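Local coordinates for uncharacterized protein lp_2664 (Lactobacillus plantarum WCFS1, PDB 2PJQ), which is of unknown function but carries an HD domain, the all-helical fold of metal-dependent phosphohydrolases, and so may hydrolyse a phosphate ester, at residues A127-A132 with A187-T192; I136-A141 with N177-K182. All coordinates share one frame; numbering follows the deposited sequence.

Following the chain from its N terminus, the first segment to be met is 127-132 of interaction 1, at the end of helix 119-130, and helix 134-148, directly after it, carries the 136-141 segment of interaction 2. The chain then returns through helix 175-183, whose residues 177-182 close interaction 2 across a 35-residue loop, and through helix 186-189, where 187-192 closes interaction 1 across 54 residues. The shorter loop lies wholly within the longer one, so two successive helices pair with two successive helices in reverse order. The centres of the contacts are about 13 Å apart, and a salt bridge from D131 OD2 to R140 NH1 (3.5 Å) joins the earlier segments of the two, 127-132 and 136-141.

Interaction 1 (A127-A132 with A187-T192); sequences ADRLDA and AALMNT
Bends at chi2 (51°) and chi3 (70°) fold the selenomethionine M190 back toward helix 119-130 and carry its selenium to L130, while R129 holds an extended chain from CG to NE that takes its guanidinium across to L189. M190 SE lies 3.9 Å from L130 CG. Its methyl CE reaches L130 CD2 at 4.2 Å and also approaches R129 CB, so the end of one flexible side chain spans two neighbouring residues of the helix. R129 NH1 comes within 3.9 Å of L189 CB, the two side chains crossing at a slant. M190 is the first residue beyond helix 186-189 to leave helical geometry, and A195 and A199 also pack on both M190 and L130. The turn that follows is tied to helix 119-130 by D126, whose carboxylate accepts hydrogen bonds from the backbone N atoms of N191 and T192. D128 converges with H34, H63 and D64 in what is probably the H...HD...D motif of HD domains, although no metal is bound to them here. With no hydrogen bond between 127-132 and 187-192, their direct cohesion is van der Waals, apolar at L130 and M190 and aliphatic against guanidinium at R129.

Interaction 2 (I136-A141 with N177-K182); sequences IGIARA and NHFYEK
The F179 ring meets I138 at its edge, close to the ring plane, in a helix-helix packing contact between helix 134-148 and helix 175-183 of this all-helical, HD-domain protein. The side chains of I138 and F179 run at about a right angle to each other, and the approach is made by I138 CG1, which lies 4.1 Å from F179 CE2. The first torsions are alike (I138 chi1 -64°, F179 -68°), which places CG1 of the isoleucine and CG of the phenylalanine anti to their own carbonyl carbons; in F179 this swings the ring toward the partner helix, though its CB starts off to one side. The adjoining ring atom, CZ, is shared between the backbone at I138 CA and the side chain of A141, which points toward helix 175-183. I138 and A141 are three residues apart on their helix and thus present neighbouring surfaces to one ring. M206 and V210 of helix 204-219 also pack on F179, making the ring part of a three-helix junction, and I138 additionally meets F209 of the second subunit, which brings the contact up to the dimer interface. Between 136-141 and 177-182 the nearest CA atoms are those of A141 and H178, 8.1 Å apart; A141 CB stands 4.2 Å from F179 CZ, approaching the ring obliquely.

Interaction 1 (A127-A132 with A187-T192)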
loop_
_atom_site.group_PDB
_atom_site.type_symbol
_atom_site.label_atom_id
_atom_site.label_comp_id
_atom_site.label_asym_id
_atom_site.label_seq_id
_atom_site.Cartn_x
_atom_site.Cartn_y
_atom_site.Cartn_z
ATOM N N ALA B 127 12.003 -18.194 -2.349
ATOM C CA ALA B 127 12.534 -16.890 -2.685
ATOM C C ALA B 127 11.395 -15.907 -2.925
ATOM O O ALA B 127 11.394 -14.791 -2.397
ATOM C CB ALA B 127 13.398 -16.991 -3.917
ATOM N N ASP B 128 10.412 -16.335 -3.710
ATOM C CA ASP B 128 9.291 -15.471 -4.032
ATOM C C ASP B 128 8.495 -15.069 -2.793
ATOM O O ASP B 128 8.184 -13.896 -2.604
ATOM C CB ASP B 128 8.373 -16.157 -5.040
ATOM C CG ASP B 128 7.603 -15.167 -5.877
ATOM O OD1 ASP B 128 8.250 -14.447 -6.668
ATOM O OD2 ASP B 128 6.362 -15.096 -5.747
ATOM N N ARG B 129 8.160 -16.038 -1.951
ATOM C CA ARG B 129 7.395 -15.742 -0.744
ATOM C C ARG B 129 8.207 -14.907 0.214
ATOM O O ARG B 129 7.683 -13.992 0.850
ATOM C CB ARG B 129 6.946 -17.035 -0.062
ATOM C CG ARG B 129 5.834 -17.730 -0.827
ATOM C CD ARG B 129 5.577 -19.146 -0.355
ATOM N NE ARG B 129 4.608 -19.789 -1.232
ATOM C CZ ARG B 129 4.128 -21.016 -1.059
ATOM N NH1 ARG B 129 4.524 -21.755 -0.025
ATOM N NH2 ARG B 129 3.249 -21.505 -1.930
ATOM N N LEU B 130 9.496 -15.211 0.301
ATOM C CA LEU B 130 10.384 -14.480 1.196
ATOM C C LEU B 130 10.334 -12.978 0.979
ATOM O O LEU B 130 10.707 -12.219 1.858
ATOM C CB LEU B 130 11.817 -14.980 1.040
ATOM C CG LEU B 130 12.175 -16.078 2.032
ATOM C CD1 LEU B 130 13.587 -16.490 1.805
ATOM C CD2 LEU B 130 12.005 -15.563 3.461
ATOM N N ASP B 131 9.868 -12.571 -0.202
ATOM C CA ASP B 131 9.747 -11.167 -0.567
ATOM C C ASP B 131 8.305 -10.693 -0.470
ATOM O O ASP B 131 7.970 -9.618 -0.958
ATOM C CB ASP B 131 10.233 -10.945 -1.992
ATOM C CG ASP B 131 10.603 -9.496 -2.253
ATOM O OD1 ASP B 131 11.552 -8.997 -1.591
ATOM O OD2 ASP B 131 9.951 -8.844 -3.105
ATOM N N ALA B 132 7.447 -11.506 0.134
ATOM C CA ALA B 132 6.047 -11.145 0.285
ATOM C C ALA B 132 5.673 -11.123 1.760
ATOM O O ALA B 132 4.517 -11.320 2.131
ATOM C CB ALA B 132 5.154 -12.124 -0.476
ATOM N N ALA B 187 6.016 -18.377 6.281
ATOM C CA ALA B 187 7.237 -18.792 6.995
ATOM C C ALA B 187 7.200 -20.196 7.603
ATOM O O ALA B 187 8.226 -20.741 8.030
ATOM C CB ALA B 187 7.580 -17.766 8.091
ATOM N N ALA B 188 6.014 -20.778 7.668
ATOM C CA ALA B 188 5.893 -22.106 8.226
ATOM C C ALA B 188 5.975 -23.039 7.042
ATOM O O ALA B 188 6.357 -24.198 7.183
ATOM C CB ALA B 188 4.553 -22.255 8.937
ATOM N N LEU B 189 5.627 -22.505 5.875
ATOM C CA LEU B 189 5.621 -23.272 4.641
ATOM C C LEU B 189 6.955 -23.190 3.912
ATOM O O LEU B 189 7.204 -23.925 2.960
ATOM C CB LEU B 189 4.477 -22.797 3.735
ATOM C CG LEU B 189 3.054 -23.051 4.265
ATOM C CD1 LEU B 189 1.979 -22.596 3.274
ATOM C CD2 LEU B 189 2.908 -24.519 4.531
HETATM N N MSE B 190 7.816 -22.297 4.363
HETATM C CA MSE B 190 9.118 -22.133 3.753
HETATM C C MSE B 190 9.752 -23.533 3.642
HETATM O O MSE B 190 9.601 -24.358 4.546
HETATM C CB MSE B 190 9.959 -21.214 4.649
HETATM C CG MSE B 190 10.804 -20.198 3.923
HETATM SE SE MSE B 190 9.819 -19.152 2.633
HETATM C CE MSE B 190 8.711 -18.069 3.792
ATOM N N ASN B 191 10.455 -23.805 2.546
ATOM C CA ASN B 191 11.092 -25.107 2.342
ATOM C C ASN B 191 12.544 -25.168 2.835
ATOM O O ASN B 191 12.900 -26.019 3.648
ATOM C CB ASN B 191 11.081 -25.469 0.858
ATOM C CG ASN B 191 9.694 -25.634 0.304
ATOM O OD1 ASN B 191 8.953 -26.512 0.730
ATOM N ND2 ASN B 191 9.336 -24.795 -0.659
ATOM N N THR B 192 13.375 -24.269 2.310
ATOM C CA THR B 192 14.801 -24.177 2.644
ATOM C C THR B 192 15.087 -23.912 4.124
ATOM O O THR B 192 14.388 -23.133 4.763
ATOM C CB THR B 192 15.467 -23.030 1.873
ATOM O OG1 THR B 192 14.749 -22.775 0.661
ATOM C CG2 THR B 192 16.911 -23.382 1.563
#

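Interaction 2 (I136-A141 with N177-K182)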
loop_
_atom_site.group_PDB
_atom_site.type_symbol
_atom_site.label_atom_id
_atom_site.label_comp_id
_atom_site.label_asym_id
_atom_site.label_seq_id
_atom_site.Cartn_x
_atom_site.Cartn_y
_atom_site.Cartn_z
ATOM N N ILE B 136 8.720 -5.342 3.642
ATOM C CA ILE B 136 8.550 -5.313 2.201
ATOM C C ILE B 136 7.227 -5.940 1.775
ATOM O O ILE B 136 6.522 -5.398 0.923
ATOM C CB ILE B 136 9.715 -5.996 1.507
ATOM C CG1 ILE B 136 10.884 -4.999 1.415
ATOM C CG2 ILE B 136 9.272 -6.514 0.154
ATOM C CD1 ILE B 136 12.168 -5.550 0.802
ATOM N N GLY B 137 6.885 -7.074 2.374
ATOM C CA GLY B 137 5.616 -7.708 2.066
ATOM C C GLY B 137 4.484 -6.752 2.412
ATOM O O GLY B 137 3.569 -6.556 1.623
ATOM N N ILE B 138 4.532 -6.152 3.596
ATOM C CA ILE B 138 3.492 -5.197 3.982
ATOM C C ILE B 138 3.318 -4.167 2.859
ATOM O O ILE B 138 2.229 -4.002 2.303
ATOM C CB ILE B 138 3.873 -4.435 5.259
ATOM C CG1 ILE B 138 3.963 -5.408 6.442
ATOM C CG2 ILE B 138 2.865 -3.322 5.509
ATOM C CD1 ILE B 138 4.522 -4.791 7.712
ATOM N N ALA B 139 4.412 -3.488 2.526
ATOM C CA ALA B 139 4.396 -2.480 1.476
ATOM C C ALA B 139 3.767 -3.002 0.200
ATOM O O ALA B 139 2.756 -2.459 -0.263
ATOM C CB ALA B 139 5.802 -2.002 1.194
ATOM N N ARG B 140 4.364 -4.053 -0.357
ATOM C CA ARG B 140 3.878 -4.645 -1.597
ATOM C C ARG B 140 2.436 -5.117 -1.529
ATOM O O ARG B 140 1.680 -4.982 -2.489
ATOM C CB ARG B 140 4.743 -5.822 -2.002
ATOM C CG ARG B 140 6.147 -5.471 -2.393
ATOM C CD ARG B 140 6.792 -6.751 -2.802
ATOM N NE ARG B 140 5.994 -7.307 -3.876
ATOM C CZ ARG B 140 5.865 -8.597 -4.133
ATOM N NH1 ARG B 140 6.492 -9.494 -3.378
ATOM N NH2 ARG B 140 5.094 -8.978 -5.147
ATOM N N ALA B 141 2.071 -5.699 -0.396
ATOM C CA ALA B 141 0.723 -6.180 -0.183
ATOM C C ALA B 141 -0.246 -5.029 -0.419
ATOM O O ALA B 141 -1.006 -5.041 -1.377
ATOM C CB ALA B 141 0.578 -6.702 1.229
ATOM N N ASN B 177 -7.160 -9.089 5.502
ATOM C CA ASN B 177 -7.450 -10.518 5.457
ATOM C C ASN B 177 -6.368 -11.338 4.744
ATOM O O ASN B 177 -6.218 -12.544 4.983
ATOM C CB ASN B 177 -8.804 -10.775 4.785
ATOM C CG ASN B 177 -9.991 -10.314 5.628
ATOM O OD1 ASN B 177 -9.898 -10.148 6.850
ATOM N ND2 ASN B 177 -11.126 -10.125 4.971
ATOM N N HIS B 178 -5.608 -10.683 3.872
ATOM C CA HIS B 178 -4.557 -11.364 3.136
ATOM C C HIS B 178 -3.451 -11.863 4.055
ATOM O O HIS B 178 -2.872 -12.916 3.810
ATOM C CB HIS B 178 -3.977 -10.449 2.055
ATOM C CG HIS B 178 -3.273 -11.195 0.968
ATOM N ND1 HIS B 178 -3.777 -12.362 0.429
ATOM C CD2 HIS B 178 -2.099 -10.965 0.337
ATOM C CE1 HIS B 178 -2.940 -12.819 -0.484
ATOM N NE2 HIS B 178 -1.913 -11.991 -0.558
ATOM N N PHE B 179 -3.148 -11.110 5.110
ATOM C CA PHE B 179 -2.116 -11.547 6.043
ATOM C C PHE B 179 -2.641 -12.806 6.712
ATOM O O PHE B 179 -1.979 -13.835 6.716
ATOM C CB PHE B 179 -1.810 -10.475 7.096
ATOM C CG PHE B 179 -1.153 -9.252 6.538
ATOM C CD1 PHE B 179 -1.890 -8.306 5.847
ATOM C CD2 PHE B 179 0.209 -9.072 6.648
ATOM C CE1 PHE B 179 -1.273 -7.192 5.271
ATOM C CE2 PHE B 179 0.833 -7.961 6.071
ATOM C CZ PHE B 179 0.086 -7.025 5.383
ATOM N N TYR B 180 -3.850 -12.723 7.252
ATOM C CA TYR B 180 -4.460 -13.866 7.916
ATOM C C TYR B 180 -4.602 -15.037 6.967
ATOM O O TYR B 180 -4.207 -16.155 7.293
ATOM C CB TYR B 180 -5.840 -13.494 8.468
ATOM C CG TYR B 180 -5.792 -12.663 9.731
ATOM C CD1 TYR B 180 -5.165 -13.147 10.878
ATOM C CD2 TYR B 180 -6.334 -11.370 9.767
ATOM C CE1 TYR B 180 -5.068 -12.367 12.029
ATOM C CE2 TYR B 180 -6.242 -10.580 10.917
ATOM C CZ TYR B 180 -5.602 -11.085 12.038
ATOM O OH TYR B 180 -5.439 -10.295 13.150
ATOM N N GLU B 181 -5.163 -14.765 5.792
ATOM C CA GLU B 181 -5.406 -15.779 4.766
ATOM C C GLU B 181 -4.180 -16.377 4.084
ATOM O O GLU B 181 -4.219 -17.523 3.619
ATOM C CB GLU B 181 -6.318 -15.199 3.680
ATOM C CG GLU B 181 -7.718 -14.909 4.153
ATOM C CD GLU B 181 -8.558 -14.213 3.108
ATOM O OE1 GLU B 181 -8.451 -14.560 1.911
ATOM O OE2 GLU B 181 -9.346 -13.326 3.489
ATOM N N LYS B 182 -3.097 -15.600 4.009
ATOM C CA LYS B 182 -1.896 -16.055 3.328
ATOM C C LYS B 182 -0.581 -15.705 4.007
ATOM O O LYS B 182 -0.018 -16.527 4.717
ATOM C CB LYS B 182 -1.898 -15.529 1.884
ATOM C CG LYS B 182 -0.687 -15.960 1.050
ATOM C CD LYS B 182 -0.961 -15.942 -0.446
ATOM C CE LYS B 182 0.310 -16.173 -1.241
ATOM N NZ LYS B 182 1.022 -14.889 -1.555
#